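Bacteriocin immunity protein (Pseudomonas aeruginosa, PDB 6W0V) binds the nuclease domain of its cognate toxin, pyocin S8, and probably protects the producing cell from the DNase activity of that bacteriocin. Local coordinates at residues B[17-22]-B[31-36]. The protein carries 1 engineered substitution. Numbering follows the deposited sequence.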
ATOM      1  N   SER B  17       3.756  -0.086  15.635  1.00 20.79           N
ATOM      2  CA  SER B  17       2.940  -1.255  16.024  1.00 20.26           C
ATOM      3  C   SER B  17       1.553  -1.117  15.398  1.00 20.26           C
ATOM      4  O   SER B  17       1.050  -2.111  14.888  1.00 21.48           O
ATOM      5  CB  SER B  17       2.851  -1.383  17.501  1.00 24.65           C
ATOM      6  OG  SER B  17       2.054  -2.504  17.844  1.00 30.92           O
ATOM      7  N   GLU B  18       0.996   0.090  15.408  1.00 21.09           N
ATOM      8  CA  GLU B  18      -0.337   0.360  14.819  1.00 20.80           C
ATOM      9  C   GLU B  18      -0.379  -0.198  13.399  1.00 21.08           C
ATOM     10  O   GLU B  18      -1.364  -0.831  13.052  1.00 20.98           O
ATOM     11  CB  GLU B  18      -0.643   1.852  14.786  1.00 22.65           C
ATOM     12  CG  GLU B  18      -0.871   2.443  16.156  1.00 24.51           C
ATOM     13  CD  GLU B  18      -1.377   3.870  16.134  1.00 28.28           C
ATOM     14  OE1 GLU B  18      -2.293   4.146  15.351  1.00 32.21           O
ATOM     15  OE2 GLU B  18      -0.855   4.691  16.898  1.00 32.28           O
ATOM     16  N   LEU B  19       0.663   0.032  12.607  1.00 18.14           N
ATOM     17  CA  LEU B  19       0.661  -0.391  11.185  1.00 18.98           C
ATOM     18  C   LEU B  19       0.551  -1.911  11.081  1.00 17.93           C
ATOM     19  O   LEU B  19      -0.037  -2.385  10.112  1.00 19.84           O
ATOM     20  CB  LEU B  19       1.905   0.140  10.484  1.00 17.36           C
ATOM     21  CG  LEU B  19       2.020   1.659  10.469  1.00 16.57           C
ATOM     22  CD1 LEU B  19       3.281   2.090   9.757  1.00 16.32           C
ATOM     23  CD2 LEU B  19       0.793   2.287   9.818  1.00 17.27           C
ATOM     24  N   PHE B  20       1.103  -2.660  12.029  1.00 18.84           N
ATOM     25  CA  PHE B  20       1.045  -4.141  11.992  1.00 20.32           C
ATOM     26  C   PHE B  20      -0.265  -4.632  12.592  1.00 22.00           C
ATOM     27  O   PHE B  20      -0.742  -5.683  12.152  1.00 23.05           O
ATOM     28  CB  PHE B  20       2.219  -4.740  12.756  1.00 20.21           C
ATOM     29  CG  PHE B  20       3.533  -4.531  12.060  1.00 19.08           C
ATOM     30  CD1 PHE B  20       4.214  -3.330  12.184  1.00 16.73           C
ATOM     31  CD2 PHE B  20       4.081  -5.527  11.273  1.00 19.19           C
ATOM     32  CE1 PHE B  20       5.416  -3.133  11.532  1.00 16.98           C
ATOM     33  CE2 PHE B  20       5.290  -5.329  10.630  1.00 18.34           C
ATOM     34  CZ  PHE B  20       5.957  -4.138  10.767  1.00 18.34           C
ATOM     35  N   ASN B  21      -0.800  -3.905  13.577  1.00 24.06           N
ATOM     36  CA  ASN B  21      -1.775  -4.469  14.545  1.00 27.62           C
ATOM     37  C   ASN B  21      -3.125  -3.749  14.502  1.00 28.02           C
ATOM     38  O   ASN B  21      -4.105  -4.375  14.930  1.00 33.99           O
ATOM     39  CB  ASN B  21      -1.174  -4.459  15.946  1.00 28.50           C
ATOM     40  CG  ASN B  21       0.090  -5.286  15.989  1.00 30.49           C
ATOM     41  OD1 ASN B  21       0.105  -6.412  15.500  1.00 33.43           O
ATOM     42  ND2 ASN B  21       1.158  -4.728  16.531  1.00 32.68           N
ATOM     43  N   ARG B  22      -3.175  -2.492  14.054  1.00 25.45           N
ATOM     44  CA  ARG B  22      -4.396  -1.647  14.124  1.00 26.48           C
ATOM     45  C   ARG B  22      -5.104  -1.726  12.773  1.00 24.18           C
ATOM     46  O   ARG B  22      -4.418  -1.801  11.740  1.00 23.47           O
ATOM     47  CB  ARG B  22      -4.070  -0.195  14.493  1.00 30.42           C
ATOM     48  CG  ARG B  22      -5.107   0.834  14.062  1.00 32.98           C
ATOM     49  CD  ARG B  22      -4.731   2.228  14.535  1.00 35.03           C
ATOM     50  NE  ARG B  22      -5.801   3.203  14.353  1.00 36.16           N
ATOM     51  CZ  ARG B  22      -5.680   4.523  14.515  1.00 36.41           C
ATOM     52  NH1 ARG B  22      -4.521   5.072  14.845  1.00 35.42           N
ATOM     53  NH2 ARG B  22      -6.734   5.300  14.332  1.00 38.01           N
ATOM     54  N   ASP B  31      -2.096   6.837   6.740  1.00 14.50           N
ATOM     55  CA  ASP B  31      -0.996   7.673   6.217  1.00 14.72           C
ATOM     56  C   ASP B  31      -0.462   8.560   7.329  1.00 15.03           C
ATOM     57  O   ASP B  31       0.748   8.794   7.356  1.00 15.50           O
ATOM     58  CB  ASP B  31      -1.466   8.558   5.073  1.00 15.58           C
ATOM     59  CG  ASP B  31      -1.407   7.865   3.736  1.00 16.57           C
ATOM     60  OD1 ASP B  31      -0.935   6.718   3.702  1.00 16.05           O
ATOM     61  OD2 ASP B  31      -1.830   8.493   2.751  1.00 19.98           O
ATOM     62  N   VAL B  32      -1.338   9.053   8.194  1.00 15.71           N
ATOM     63  CA  VAL B  32      -0.899   9.951   9.292  1.00 16.65           C
ATOM     64  C   VAL B  32       0.152   9.179  10.077  1.00 15.87           C
ATOM     65  O   VAL B  32       1.188   9.760  10.370  1.00 16.93           O
ATOM     66  CB  VAL B  32      -2.068  10.390  10.184  1.00 19.00           C
ATOM     67  CG1 VAL B  32      -1.569  11.057  11.457  1.00 20.79           C
ATOM     68  CG2 VAL B  32      -3.015  11.306   9.435  1.00 19.38           C
ATOM     69  N   VAL B  33      -0.123   7.916  10.376  1.00 14.29           N
ATOM     70  CA  VAL B  33       0.798   7.093  11.205  1.00 14.53           C
ATOM     71  C   VAL B  33       2.041   6.818  10.371  1.00 13.92           C
ATOM     72  O   VAL B  33       3.160   7.040  10.842  1.00 14.44           O
ATOM     73  CB  VAL B  33       0.105   5.808  11.672  1.00 15.43           C
ATOM     74  CG1 VAL B  33       1.081   4.860  12.343  1.00 16.13           C
ATOM     75  CG2 VAL B  33      -1.053   6.131  12.593  1.00 17.11           C
ATOM     76  N   VAL B  34       1.868   6.340   9.158  1.00 13.89           N
ATOM     77  CA  VAL B  34       3.022   5.978   8.304  1.00 13.35           C
ATOM     78  C   VAL B  34       3.951   7.177   8.225  1.00 12.83           C
ATOM     79  O   VAL B  34       5.145   7.024   8.439  1.00 14.43           O
ATOM     80  CB  VAL B  34       2.581   5.541   6.902  1.00 13.27           C
ATOM     81  CG1 VAL B  34       3.768   5.488   5.951  1.00 13.92           C
ATOM     82  CG2 VAL B  34       1.853   4.212   6.955  1.00 14.38           C
ATOM     83  N   TYR B  35       3.416   8.345   7.919  1.00 13.15           N
ATOM     84  CA  TYR B  35       4.262   9.530   7.678  1.00 14.72           C
ATOM     85  C   TYR B  35       4.775  10.092   8.991  1.00 14.72           C
ATOM     86  O   TYR B  35       5.863  10.655   8.957  1.00 15.21           O
ATOM     87  CB  TYR B  35       3.547  10.525   6.779  1.00 16.45           C
ATOM     88  CG  TYR B  35       3.726  10.005   5.388  1.00 19.38           C
ATOM     89  CD1 TYR B  35       4.945  10.155   4.749  1.00 21.48           C
ATOM     90  CD2 TYR B  35       2.790   9.170   4.823  1.00 17.94           C
ATOM     91  CE1 TYR B  35       5.173   9.595   3.505  1.00 22.59           C
ATOM     92  CE2 TYR B  35       2.992   8.615   3.573  1.00 17.65           C
ATOM     93  CZ  TYR B  35       4.186   8.831   2.910  1.00 21.52           C
ATOM     94  OH  TYR B  35       4.418   8.283   1.681  1.00 23.89           O
ATOM     95  N   ALA B  36       4.047   9.922  10.086  1.00 15.79           N
ATOM     96  CA  ALA B  36       4.569  10.329  11.404  1.00 15.46           C
ATOM     97  C   ALA B  36       5.871   9.555  11.580  1.00 15.10           C
ATOM     98  O   ALA B  36       6.891  10.146  11.977  1.00 16.20           O
ATOM     99  CB  ALA B  36       3.588  10.058  12.510  1.00 16.70           C
TER
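With chi1 of -61°, Leu19 holds CG anti to its own carbonyl carbon and sends CD2 across to Val33 and Val34. On the facing helix Val33 (chi1 172°) offers CG1, the branch opposite its backbone N, whereas Val34 offers CG2, opposite its carbonyl carbon. Leu19 CD2 lies 3.6 Å from Val33 CG1, the two side chains running antiparallel alongside each other, and equally close to CG2 of Val34, whose side chain stands nearly perpendicular to that of Leu19. A leucine suits this place because CD2 can touch both valines while CD1 adds to the contact with Val34 CG2; the short, beta-branched valines give compact surfaces close to their backbone. Ile37 and Ile50 extend the apolar cluster around Leu19.

Polar groups border one side of it. Glu18 OE1 is 3.6 Å from Val33 CG2 and forms a salt bridge with Arg22 NH1, Glu18 CD lying at the guanidinium edge, in its plane. Arg22, just past the helix end, also pairs through NH2 with Glu29, its guanidinium offering each acid a separate nitrogen.

The axes of 17-21 and 31-36 thus meet at 138°, obliquely antiparallel. Thr69 and Phe81 of the Pyocin S8 chain pack on Leu19 and Val34, so this helix pair of the four-helix colicin/pyocin immunity fold also borders the toxin interface.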